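Local coordinates for 2-C-methyl-D-erythritol 2,4-cyclodiphosphate synthase (PDB 3RE3), which probably catalyses the cyclisation of 4-diphosphocytidyl-2-C-methyl-D-erythritol 2-phosphate to 2-C-methyl-D-erythritol 2,4-cyclodiphosphate with release of CMP, a step in the non-mevalonate route to isoprenoids, at residues N99-I104 and Q132-A137; H15-A20 and E150-H155; T103-A108 and G144-E149; A49-I54 and F81-I86. All blocks are in the same frame, centred on the assembly; numbering follows the deposited sequence.

Interaction 1: residues N99-I104 and Q132-A137. With NA (sodium ion), chain F.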
loop_
_atom_site.group_PDB
_atom_site.type_symbol
_atom_site.label_atom_id
_atom_site.label_comp_id
_atom_site.label_asym_id
_atom_site.label_seq_id
_atom_site.Cartn_x
_atom_site.Cartn_y
_atom_site.Cartn_z
ATOM N N ASN A 99 -15.951 0.987 -5.729
ATOM C CA ASN A 99 -15.642 -0.122 -4.824
ATOM C C ASN A 99 -14.536 0.175 -3.822
ATOM O O ASN A 99 -13.751 1.102 -3.993
ATOM C CB ASN A 99 -15.342 -1.411 -5.597
ATOM C CG ASN A 99 -13.897 -1.507 -6.054
ATOM O OD1 ASN A 99 -13.163 -2.378 -5.607
ATOM N ND2 ASN A 99 -13.490 -0.630 -6.963
ATOM N N ILE A 100 -14.484 -0.621 -2.763
ATOM C CA ILE A 100 -13.468 -0.464 -1.736
ATOM C C ILE A 100 -12.770 -1.780 -1.458
ATOM O O ILE A 100 -13.432 -2.807 -1.299
ATOM C CB ILE A 100 -14.091 0.023 -0.431
ATOM C CG1 ILE A 100 -14.637 1.433 -0.618
ATOM C CG2 ILE A 100 -13.060 -0.030 0.687
ATOM C CD1 ILE A 100 -15.525 1.879 0.498
ATOM N N ASP A 101 -11.439 -1.746 -1.398
ATOM C CA ASP A 101 -10.662 -2.922 -0.999
ATOM C C ASP A 101 -9.844 -2.703 0.280
ATOM O O ASP A 101 -9.112 -1.726 0.399
ATOM C CB ASP A 101 -9.749 -3.377 -2.135
ATOM C CG ASP A 101 -9.351 -4.838 -2.001
ATOM O OD1 ASP A 101 -9.906 -5.522 -1.117
ATOM O OD2 ASP A 101 -8.503 -5.314 -2.785
ATOM N N CYS A 102 -9.964 -3.615 1.234
ATOM C CA CYS A 102 -9.276 -3.452 2.519
ATOM C C CYS A 102 -8.400 -4.645 2.810
ATOM O O CYS A 102 -8.808 -5.798 2.610
ATOM C CB CYS A 102 -10.265 -3.296 3.671
ATOM S SG CYS A 102 -11.470 -1.991 3.476
ATOM N N THR A 103 -7.187 -4.357 3.271
ATOM C CA THR A 103 -6.298 -5.388 3.782
ATOM C C THR A 103 -5.935 -5.103 5.243
ATOM O O THR A 103 -5.243 -4.142 5.562
ATOM C CB THR A 103 -5.031 -5.509 2.925
ATOM O OG1 THR A 103 -5.402 -5.649 1.551
ATOM C CG2 THR A 103 -4.193 -6.713 3.355
ATOM N N ILE A 104 -6.429 -5.951 6.126
ATOM C CA ILE A 104 -6.046 -5.909 7.525
ATOM C C ILE A 104 -4.791 -6.735 7.749
ATOM O O ILE A 104 -4.746 -7.909 7.394
ATOM C CB ILE A 104 -7.158 -6.478 8.402
ATOM C CG1 ILE A 104 -8.448 -5.695 8.161
ATOM C CG2 ILE A 104 -6.744 -6.458 9.871
ATOM C CD1 ILE A 104 -9.649 -6.303 8.816
ATOM N N GLN A 132 -19.424 -4.425 -3.071
ATOM C CA GLN A 132 -18.630 -3.265 -3.399
ATOM C C GLN A 132 -17.555 -2.949 -2.373
ATOM O O GLN A 132 -16.770 -2.031 -2.593
ATOM C CB GLN A 132 -19.519 -2.053 -3.505
ATOM C CG GLN A 132 -20.332 -1.972 -4.765
ATOM C CD GLN A 132 -21.225 -0.766 -4.723
ATOM O OE1 GLN A 132 -22.315 -0.813 -4.161
ATOM N NE2 GLN A 132 -20.746 0.342 -5.268
ATOM N N ILE A 133 -17.542 -3.662 -1.243
ATOM C CA ILE A 133 -16.465 -3.493 -0.250
ATOM C C ILE A 133 -15.813 -4.793 0.220
ATOM O O ILE A 133 -16.418 -5.602 0.911
ATOM C CB ILE A 133 -16.883 -2.667 0.986
ATOM C CG1 ILE A 133 -15.806 -2.800 2.060
ATOM C CG2 ILE A 133 -18.228 -3.127 1.541
ATOM C CD1 ILE A 133 -15.870 -1.718 3.130
ATOM N N ASN A 134 -14.554 -4.963 -0.139
ATOM C CA ASN A 134 -13.841 -6.189 0.144
ATOM C C ASN A 134 -12.915 -5.975 1.323
ATOM O O ASN A 134 -12.230 -4.953 1.405
ATOM C CB ASN A 134 -13.025 -6.592 -1.078
ATOM C CG ASN A 134 -12.626 -8.026 -1.048
ATOM O OD1 ASN A 134 -13.395 -8.897 -1.447
ATOM N ND2 ASN A 134 -11.416 -8.296 -0.560
ATOM N N ILE A 135 -12.900 -6.947 2.230
ATOM C CA ILE A 135 -12.040 -6.917 3.409
ATOM C C ILE A 135 -11.318 -8.241 3.493
ATOM O O ILE A 135 -11.950 -9.292 3.658
ATOM C CB ILE A 135 -12.867 -6.789 4.704
ATOM C CG1 ILE A 135 -13.676 -5.486 4.737
ATOM C CG2 ILE A 135 -11.975 -6.872 5.890
ATOM C CD1 ILE A 135 -14.658 -5.430 5.896
ATOM N N LYS A 136 -9.995 -8.202 3.382
ATOM C CA LYS A 136 -9.193 -9.412 3.575
ATOM C C LYS A 136 -8.171 -9.228 4.703
ATOM O O LYS A 136 -7.798 -8.108 5.032
ATOM C CB LYS A 136 -8.503 -9.826 2.275
ATOM C CG LYS A 136 -7.765 -8.700 1.596
ATOM C CD LYS A 136 -7.194 -9.141 0.278
ATOM C CE LYS A 136 -7.610 -8.188 -0.800
ATOM N NZ LYS A 136 -7.507 -6.786 -0.302
ATOM N N ALA A 137 -7.725 -10.326 5.302
ATOM C CA ALA A 137 -6.740 -10.233 6.385
ATOM C C ALA A 137 -5.521 -11.099 6.098
ATOM O O ALA A 137 -5.660 -12.271 5.746
ATOM C CB ALA A 137 -7.371 -10.616 7.709
HETATM NA NA NA F . -14.103 -4.566 -3.793
#
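Asp101, Thr103, Asn134 and Lys136 line one face of two adjacent parallel strands, the pair joined through helix 115-126 in a beta-alpha-beta unit. Asp101 and Asn134 run side by side, but their carboxylate and amide planes are turned 73° apart. Asn134 ND2 donates to Asp101 OD1 over 3.2 Å, on the syn side and tilted out of the carboxylate plane. Lys136 crosses Asp101 at about a right angle, its chain bent at chi3 and chi4. Its NZ forms a salt bridge of 2.8 Å with Asp101 OD1 and a hydrogen bond of 3.0 Å with Thr103 OG1. This buried polar row is completed by the second subunit: His10 there binds Asp101 OD2, Thr103 OG1 and Lys136 NZ, and Gly61 N binds Asn134 OD1. The other face is apolar and meets helix 115-126. There the side chains of Ile104 and Ile135 cross obliquely, Ile104 CD1 3.8 Å from Ile135 CG2, and Cys102 CB lies 4.2 Å from Ile135 CG1. Between the faces, backbone bonds run from Ile100 N to Gln132 O through to Ile104 N to Lys136 O. Asn99 OD1 binds a sodium ion at 3.0 Å, shared with Gly56 O of the second subunit.

Interaction 2: residues H15-A20 and E150-H155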
loop_
_atom_site.group_PDB
_atom_site.type_symbol
_atom_site.label_atom_id
_atom_site.label_comp_id
_atom_site.label_asym_id
_atom_site.label_seq_id
_atom_site.Cartn_x
_atom_site.Cartn_y
_atom_site.Cartn_z
ATOM N N HIS A 15 -2.565 0.659 14.604
ATOM C CA HIS A 15 -3.009 0.702 15.982
ATOM C C HIS A 15 -2.034 -0.069 16.846
ATOM O O HIS A 15 -1.739 -1.227 16.556
ATOM C CB HIS A 15 -4.383 0.075 16.124
ATOM C CG HIS A 15 -4.923 0.153 17.512
ATOM N ND1 HIS A 15 -5.428 -0.939 18.181
ATOM C CD2 HIS A 15 -5.006 1.196 18.371
ATOM C CE1 HIS A 15 -5.813 -0.570 19.389
ATOM N NE2 HIS A 15 -5.568 0.720 19.529
ATOM N N LYS A 16 -1.523 0.581 17.891
ATOM C CA LYS A 16 -0.708 -0.093 18.889
ATOM C C LYS A 16 -1.607 -0.685 19.970
ATOM O O LYS A 16 -2.429 0.020 20.558
ATOM C CB LYS A 16 0.329 0.863 19.502
ATOM C CG LYS A 16 0.924 0.379 20.837
ATOM C CD LYS A 16 2.249 1.067 21.200
ATOM C CE LYS A 16 2.085 2.565 21.466
ATOM N NZ LYS A 16 3.402 3.288 21.530
ATOM N N PHE A 17 -1.464 -1.985 20.210
ATOM C CA PHE A 17 -2.164 -2.631 21.315
ATOM C C PHE A 17 -1.757 -2.012 22.641
ATOM O O PHE A 17 -0.570 -1.746 22.883
ATOM C CB PHE A 17 -1.858 -4.124 21.365
ATOM C CG PHE A 17 -2.421 -4.906 20.215
ATOM C CD1 PHE A 17 -1.587 -5.646 19.397
ATOM C CD2 PHE A 17 -3.788 -4.909 19.957
ATOM C CE1 PHE A 17 -2.099 -6.373 18.328
ATOM C CE2 PHE A 17 -4.304 -5.631 18.907
ATOM C CZ PHE A 17 -3.460 -6.363 18.084
ATOM N N THR A 18 -2.747 -1.812 23.505
ATOM C CA THR A 18 -2.518 -1.274 24.842
ATOM C C THR A 18 -2.727 -2.342 25.914
ATOM O O THR A 18 -3.849 -2.778 26.150
ATOM C CB THR A 18 -3.485 -0.116 25.120
ATOM O OG1 THR A 18 -4.736 -0.382 24.468
ATOM C CG2 THR A 18 -2.918 1.194 24.587
ATOM N N SER A 19 -1.644 -2.789 26.530
ATOM C CA SER A 19 -1.758 -3.843 27.522
ATOM C C SER A 19 -2.613 -3.365 28.683
ATOM O O SER A 19 -2.418 -2.266 29.197
ATOM C CB SER A 19 -0.377 -4.276 28.018
ATOM O OG SER A 19 0.399 -3.155 28.402
ATOM N N ALA A 20 -3.579 -4.183 29.074
ATOM C CA ALA A 20 -4.325 -3.917 30.291
ATOM C C ALA A 20 -3.507 -4.444 31.478
ATOM O O ALA A 20 -3.095 -5.606 31.500
ATOM C CB ALA A 20 -5.710 -4.561 30.229
ATOM N N GLU A 150 2.702 -6.457 18.370
ATOM C CA GLU A 150 2.731 -5.161 19.034
ATOM C C GLU A 150 1.589 -4.261 18.572
ATOM O O GLU A 150 1.223 -3.301 19.246
ATOM C CB GLU A 150 4.106 -4.494 18.863
ATOM C CG GLU A 150 5.211 -5.265 19.607
ATOM C CD GLU A 150 6.648 -4.898 19.188
ATOM O OE1 GLU A 150 6.835 -3.995 18.348
ATOM O OE2 GLU A 150 7.606 -5.527 19.717
ATOM N N GLY A 151 1.008 -4.587 17.425
ATOM C CA GLY A 151 -0.053 -3.774 16.863
ATOM C C GLY A 151 -0.566 -4.339 15.556
ATOM O O GLY A 151 -0.137 -5.417 15.134
ATOM N N ILE A 152 -1.480 -3.610 14.920
ATOM C CA ILE A 152 -2.021 -3.999 13.627
ATOM C C ILE A 152 -2.120 -2.817 12.677
ATOM O O ILE A 152 -2.153 -1.661 13.099
ATOM C CB ILE A 152 -3.418 -4.618 13.753
ATOM C CG1 ILE A 152 -4.355 -3.646 14.452
ATOM C CG2 ILE A 152 -3.360 -5.928 14.515
ATOM C CD1 ILE A 152 -5.679 -4.244 14.731
ATOM N N ALA A 153 -2.168 -3.124 11.388
ATOM C CA ALA A 153 -2.288 -2.093 10.384
ATOM C C ALA A 153 -3.389 -2.473 9.429
ATOM O O ALA A 153 -3.795 -3.633 9.361
ATOM C CB ALA A 153 -0.989 -1.933 9.637
ATOM N N THR A 154 -3.889 -1.484 8.706
ATOM C CA THR A 154 -4.807 -1.743 7.601
ATOM C C THR A 154 -4.462 -0.832 6.449
ATOM O O THR A 154 -4.102 0.331 6.647
ATOM C CB THR A 154 -6.297 -1.558 7.964
ATOM O OG1 THR A 154 -6.465 -0.360 8.724
ATOM C CG2 THR A 154 -6.783 -2.710 8.788
ATOM N N HIS A 155 -4.536 -1.405 5.252
ATOM C CA HIS A 155 -4.494 -0.670 3.999
ATOM C C HIS A 155 -5.886 -0.657 3.368
ATOM O O HIS A 155 -6.543 -1.691 3.248
ATOM C CB HIS A 155 -3.538 -1.342 3.026
ATOM C CG HIS A 155 -2.095 -1.033 3.270
ATOM N ND1 HIS A 155 -1.462 0.037 2.683
ATOM C CD2 HIS A 155 -1.155 -1.679 4.003
ATOM C CE1 HIS A 155 -0.190 0.049 3.053
ATOM N NE2 HIS A 155 0.017 -0.977 3.859
#
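His15 and Ile152 form an antiparallel hydrogen-bonded pair, His15 N reaching Ile152 O at 2.8 Å and Ile152 N returning to His15 O at 2.9 Å, with Lys16 and Gly151 as the next, non-hydrogen-bonded pair. The pairing runs on past the end of the strand, where Phe17 N donates to Glu150 O over 3.1 Å. The CB bond of Phe17 points to segment 150-155, and chi1 of -68° sets CG beside the backbone N, anti to the carbonyl carbon. The ring then meets the backbone obliquely, CD1 at 3.4 Å from Gly151 N. Farther out, its CZ touches Ile152 CG2 at 3.6 Å, the two side chains crossing at about a right angle. The other branch of Ile152 is turned to His15, CG1 lying 4.1 Å from His15 CB. Beyond CB the histidine leads away from this strand: CG is anti to the backbone N (chi1 -177°), and the side chain comes within about 3 Å of a bound pyrophosphate. Glu141 of the third subunit accepts a bond from Lys16 N. A pyrophosphate beside a strand end that also meets another subunit is consistent with the active sites of this trimeric synthase family, which lie between subunits.

Interaction 3: residues T103-A108 and G144-E149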
loop_
_atom_site.group_PDB
_atom_site.type_symbol
_atom_site.label_atom_id
_atom_site.label_comp_id
_atom_site.label_asym_id
_atom_site.label_seq_id
_atom_site.Cartn_x
_atom_site.Cartn_y
_atom_site.Cartn_z
ATOM N N THR A 103 -7.187 -4.357 3.271
ATOM C CA THR A 103 -6.298 -5.388 3.782
ATOM C C THR A 103 -5.935 -5.103 5.243
ATOM O O THR A 103 -5.243 -4.142 5.562
ATOM C CB THR A 103 -5.031 -5.509 2.925
ATOM O OG1 THR A 103 -5.402 -5.649 1.551
ATOM C CG2 THR A 103 -4.193 -6.713 3.355
ATOM N N ILE A 104 -6.429 -5.951 6.126
ATOM C CA ILE A 104 -6.046 -5.909 7.525
ATOM C C ILE A 104 -4.791 -6.735 7.749
ATOM O O ILE A 104 -4.746 -7.909 7.394
ATOM C CB ILE A 104 -7.158 -6.478 8.402
ATOM C CG1 ILE A 104 -8.448 -5.695 8.161
ATOM C CG2 ILE A 104 -6.744 -6.458 9.871
ATOM C CD1 ILE A 104 -9.649 -6.303 8.816
ATOM N N ILE A 105 -3.772 -6.107 8.324
ATOM C CA ILE A 105 -2.522 -6.793 8.627
ATOM C C ILE A 105 -2.363 -7.030 10.125
ATOM O O ILE A 105 -2.166 -6.089 10.888
ATOM C CB ILE A 105 -1.335 -5.972 8.107
ATOM C CG1 ILE A 105 -1.619 -5.542 6.664
ATOM C CG2 ILE A 105 -0.031 -6.762 8.255
ATOM C CD1 ILE A 105 -0.506 -4.800 6.009
ATOM N N ALA A 106 -2.476 -8.287 10.541
ATOM C CA ALA A 106 -2.423 -8.628 11.966
ATOM C C ALA A 106 -1.882 -10.024 12.213
ATOM O O ALA A 106 -2.197 -10.942 11.467
ATOM C CB ALA A 106 -3.789 -8.515 12.561
ATOM N N GLN A 107 -1.088 -10.202 13.269
ATOM C CA GLN A 107 -0.700 -11.553 13.659
ATOM C C GLN A 107 -1.844 -12.144 14.468
ATOM O O GLN A 107 -2.036 -13.361 14.521
ATOM C CB GLN A 107 0.616 -11.561 14.434
ATOM C CG GLN A 107 1.288 -12.918 14.467
ATOM C CD GLN A 107 1.686 -13.400 13.088
ATOM O OE1 GLN A 107 2.013 -12.609 12.204
ATOM N NE2 GLN A 107 1.663 -14.709 12.900
ATOM N N ALA A 108 -2.617 -11.246 15.072
ATOM C CA ALA A 108 -3.811 -11.603 15.828
ATOM C C ALA A 108 -4.472 -10.309 16.325
ATOM O O ALA A 108 -3.862 -9.243 16.245
ATOM C CB ALA A 108 -3.456 -12.532 16.984
ATOM N N GLY A 144 8.528 -8.406 12.212
ATOM C CA GLY A 144 8.279 -6.992 12.414
ATOM C C GLY A 144 7.322 -6.762 13.566
ATOM O O GLY A 144 6.913 -7.710 14.237
ATOM N N PHE A 145 6.969 -5.506 13.805
ATOM C CA PHE A 145 6.155 -5.175 14.959
ATOM C C PHE A 145 4.810 -5.896 14.951
ATOM O O PHE A 145 4.264 -6.205 16.009
ATOM C CB PHE A 145 6.034 -3.651 15.160
ATOM C CG PHE A 145 5.147 -2.943 14.158
ATOM C CD1 PHE A 145 3.775 -2.856 14.362
ATOM C CD2 PHE A 145 5.683 -2.326 13.037
ATOM C CE1 PHE A 145 2.955 -2.196 13.453
ATOM C CE2 PHE A 145 4.865 -1.654 12.120
ATOM C CZ PHE A 145 3.504 -1.592 12.337
ATOM N N ILE A 146 4.294 -6.195 13.761
ATOM C CA ILE A 146 3.022 -6.893 13.645
ATOM C C ILE A 146 3.185 -8.376 13.963
ATOM O O ILE A 146 2.346 -8.975 14.618
ATOM C CB ILE A 146 2.379 -6.659 12.260
ATOM C CG1 ILE A 146 2.098 -5.168 12.096
ATOM C CG2 ILE A 146 1.095 -7.473 12.078
ATOM C CD1 ILE A 146 1.413 -4.818 10.833
ATOM N N GLY A 147 4.281 -8.957 13.501
ATOM C CA GLY A 147 4.625 -10.334 13.821
ATOM C C GLY A 147 4.827 -10.579 15.307
ATOM O O GLY A 147 4.501 -11.645 15.818
ATOM N N ARG A 148 5.347 -9.578 16.006
ATOM C CA ARG A 148 5.561 -9.665 17.448
ATOM C C ARG A 148 4.296 -9.289 18.193
ATOM O O ARG A 148 4.308 -9.159 19.409
ATOM C CB ARG A 148 6.693 -8.743 17.883
ATOM C CG ARG A 148 8.032 -9.069 17.253
ATOM C CD ARG A 148 9.164 -8.189 17.787
ATOM N NE ARG A 148 9.008 -6.763 17.504
ATOM C CZ ARG A 148 9.563 -6.156 16.462
ATOM N NH1 ARG A 148 9.393 -4.856 16.262
ATOM N NH2 ARG A 148 10.295 -6.862 15.613
ATOM N N GLU A 149 3.235 -9.029 17.442
ATOM C CA GLU A 149 1.929 -8.719 18.001
ATOM C C GLU A 149 1.913 -7.430 18.797
ATOM O O GLU A 149 1.193 -7.320 19.782
ATOM C CB GLU A 149 1.412 -9.853 18.880
ATOM C CG GLU A 149 1.304 -11.195 18.199
ATOM C CD GLU A 149 0.335 -12.145 18.906
ATOM O OE1 GLU A 149 -0.518 -11.664 19.684
ATOM O OE2 GLU A 149 0.421 -13.373 18.679
HETATM O O HOH W 1 -0.347 -8.097 15.385
#
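Ile146 carries CG1 anti to its carbonyl carbon (chi1 -62°) and Gln107 carries CG anti to its backbone N (chi1 -161°). The two residues touch where the short helix 144-147 meets the chain leaving strand 96-105. The branches of Ile146 are divided between two neighbours. CD1 touches Ile105 CG2 at 3.5 Å, the isoleucines crossing at about a right angle, and CG2 rests on Ala106 CA at 3.7 Å. Gln107 meets the backbone at the helix end, its CB 3.1 Å from Ile146 O and its CG near Gly147 O. The chain bends at chi2, and the amide oxygen OE1 accepts a bond from Arg142 N. Glu149 meets the same side chain, its CG 3.8 Å from Gln107 CB and its carboxylate near the methyl of Ala108. Glu149 has positive phi (64°) and ends the helix in a Schellman motif; Glu149 N to Ile146 O, 3.0 Å, is one of the two bonds of the motif. The same carbonyl takes a second donor, a water at 2.9 Å that in turn accepts Gln107 N at 3.1 Å. This bridge joins the helix end to the backbone after the strand, across a contact that has no direct hydrogen bond. The neighbouring strand 151-161 runs past both partners: Ile105 pairs with Ala153 through the backbone, Ala106 packs on Ile152, and Ile146 packs on Ala153. From the second subunit Tyr12 meets Ile105, while Arg148 packs against Arg148 of both other subunits, as expected near the threefold axis.

Interaction 4: residues A49-I54 and F81-I86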
loop_
_atom_site.group_PDB
_atom_site.type_symbol
_atom_site.label_atom_id
_atom_site.label_comp_id
_atom_site.label_asym_id
_atom_site.label_seq_id
_atom_site.Cartn_x
_atom_site.Cartn_y
_atom_site.Cartn_z
ATOM N N ALA A 49 -8.458 4.048 8.278
ATOM C CA ALA A 49 -7.802 4.003 6.985
ATOM C C ALA A 49 -8.840 4.248 5.868
ATOM O O ALA A 49 -8.555 4.880 4.849
ATOM C CB ALA A 49 -7.110 2.673 6.798
ATOM N N LEU A 50 -10.056 3.755 6.084
ATOM C CA LEU A 50 -11.133 3.886 5.109
ATOM C C LEU A 50 -11.537 5.342 4.898
ATOM O O LEU A 50 -11.644 5.788 3.772
ATOM C CB LEU A 50 -12.339 3.065 5.544
ATOM C CG LEU A 50 -13.583 3.193 4.687
ATOM C CD1 LEU A 50 -13.272 2.765 3.279
ATOM C CD2 LEU A 50 -14.691 2.333 5.258
ATOM N N CYS A 51 -11.762 6.075 5.986
ATOM C CA CYS A 51 -12.034 7.506 5.908
ATOM C C CYS A 51 -10.905 8.243 5.208
ATOM O O CYS A 51 -11.144 9.080 4.346
ATOM C CB CYS A 51 -12.228 8.091 7.299
ATOM S SG CYS A 51 -13.722 7.527 8.126
ATOM N N ASP A 52 -9.676 7.930 5.594
ATOM C CA ASP A 52 -8.504 8.492 4.942
ATOM C C ASP A 52 -8.505 8.249 3.431
ATOM O O ASP A 52 -8.149 9.140 2.670
ATOM C CB ASP A 52 -7.222 7.915 5.558
ATOM C CG ASP A 52 -6.824 8.608 6.853
ATOM O OD1 ASP A 52 -7.362 9.707 7.133
ATOM O OD2 ASP A 52 -5.957 8.063 7.580
ATOM N N ALA A 53 -8.893 7.052 2.997
ATOM C CA ALA A 53 -8.871 6.722 1.575
ATOM C C ALA A 53 -9.880 7.580 0.815
ATOM O O ALA A 53 -9.609 8.091 -0.278
ATOM C CB ALA A 53 -9.163 5.241 1.362
ATOM N N ILE A 54 -11.051 7.732 1.414
ATOM C CA ILE A 54 -12.135 8.477 0.799
ATOM C C ILE A 54 -11.807 9.969 0.707
ATOM O O ILE A 54 -11.916 10.559 -0.361
ATOM C CB ILE A 54 -13.457 8.216 1.530
ATOM C CG1 ILE A 54 -13.984 6.835 1.130
ATOM C CG2 ILE A 54 -14.479 9.284 1.203
ATOM C CD1 ILE A 54 -15.111 6.316 1.987
ATOM N N PHE A 81 -19.749 6.745 13.395
ATOM C CA PHE A 81 -20.205 8.119 13.251
ATOM C C PHE A 81 -19.392 8.844 12.191
ATOM O O PHE A 81 -19.946 9.422 11.254
ATOM C CB PHE A 81 -20.084 8.860 14.586
ATOM C CG PHE A 81 -20.148 10.357 14.459
ATOM C CD1 PHE A 81 -21.358 11.021 14.569
ATOM C CD2 PHE A 81 -18.998 11.102 14.236
ATOM C CE1 PHE A 81 -21.423 12.395 14.451
ATOM C CE2 PHE A 81 -19.057 12.477 14.118
ATOM C CZ PHE A 81 -20.270 13.124 14.224
ATOM N N PHE A 82 -18.075 8.811 12.355
ATOM C CA PHE A 82 -17.165 9.484 11.438
ATOM C C PHE A 82 -17.390 9.002 10.019
ATOM O O PHE A 82 -17.463 9.789 9.079
ATOM C CB PHE A 82 -15.722 9.239 11.852
ATOM C CG PHE A 82 -15.401 9.784 13.199
ATOM C CD1 PHE A 82 -14.950 11.082 13.339
ATOM C CD2 PHE A 82 -15.582 9.012 14.337
ATOM C CE1 PHE A 82 -14.660 11.598 14.592
ATOM C CE2 PHE A 82 -15.294 9.522 15.594
ATOM C CZ PHE A 82 -14.835 10.816 15.719
ATOM N N LEU A 83 -17.517 7.693 9.883
ATOM C CA LEU A 83 -17.795 7.090 8.599
ATOM C C LEU A 83 -19.082 7.676 8.008
ATOM O O LEU A 83 -19.192 7.884 6.797
ATOM C CB LEU A 83 -17.911 5.584 8.752
ATOM C CG LEU A 83 -17.867 4.885 7.418
ATOM C CD1 LEU A 83 -16.652 5.372 6.653
ATOM C CD2 LEU A 83 -17.823 3.389 7.628
ATOM N N ALA A 84 -20.050 7.966 8.871
ATOM C CA ALA A 84 -21.297 8.534 8.403
ATOM C C ALA A 84 -21.108 9.994 7.992
ATOM O O ALA A 84 -21.756 10.475 7.066
ATOM C CB ALA A 84 -22.382 8.387 9.449
ATOM N N GLU A 85 -20.210 10.707 8.656
ATOM C CA GLU A 85 -19.939 12.067 8.220
ATOM C C GLU A 85 -19.194 12.065 6.895
ATOM O O GLU A 85 -19.467 12.880 6.027
ATOM C CB GLU A 85 -19.181 12.858 9.282
ATOM C CG GLU A 85 -20.070 13.807 10.072
ATOM C CD GLU A 85 -21.348 13.147 10.570
ATOM O OE1 GLU A 85 -22.416 13.794 10.494
ATOM O OE2 GLU A 85 -21.290 11.988 11.039
ATOM N N ILE A 86 -18.261 11.134 6.735
ATOM C CA ILE A 86 -17.554 10.987 5.470
ATOM C C ILE A 86 -18.524 10.631 4.332
ATOM O O ILE A 86 -18.341 11.057 3.190
ATOM C CB ILE A 86 -16.378 9.973 5.585
ATOM C CG1 ILE A 86 -15.125 10.691 6.073
ATOM C CG2 ILE A 86 -16.072 9.314 4.256
ATOM C CD1 ILE A 86 -15.257 11.244 7.475
#
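Leu50, Cys51 and Ile54 meet Leu83 and Ile86 in a wholly apolar contact between two helices; the axes of segments 49-54 and 81-86 are nearly parallel, 12° apart in direction and 10.1 Å apart at closest approach. Methyl-to-methyl contacts lie at the two ends. Leu50 and Leu83 cross at about a right angle, Leu50 CD2 to Leu83 CD1 at 3.9 Å. Ile54 and Ile86 meet through their CG2 methyls at 3.4 Å; in each residue CG2 is anti to the backbone N, and CD1 of Ile54 also approaches the Ile86 methyl. Sulfur contacts join these two ends. Cys51 SG lies beside its backbone N (chi1 -68°) and touches both partners, 3.9 Å from Leu83 CD1 and 4.0 Å from Ile86 CG1. Backbone bonds follow the usual helical i to i+4 pattern, as in Ile54 N to Leu50 O at 3.1 Å and Ile86 N to Phe82 O at 2.8 Å. The pair belongs to the helical layer packed on the central sheet. Helix 45-57 lies against it, with Leu50 on Val156 and Ala53 on Cys158 of strand 151-161. Leu83 also meets Leu122 and Leu126, tying helix 79-92 to helix 115-126.

Interactions 1, 2 and 3 share one mixed sheet, in which strand 151-161 separates strands 6-16 and 96-105. Interactions 2 and 3 are close, their centres about 8 Å apart: Thr103 N lies 2.7 Å from His155 O, a probable hydrogen bond, and Phe17 CD1 lies 3.3 Å from Glu149 O. Interactions 1 and 3 follow each other along strand 96-105, sharing Thr103 and Ile104. Interaction 4 belongs to the helical layer and reaches interaction 1 through Leu50 CD1 and Ile100 CD1, 3.7 Å apart. Bound pyrophosphate, which probably marks the active site, lies next to interaction 2 and about 9 Å from the side chain of Phe82 in interaction 4.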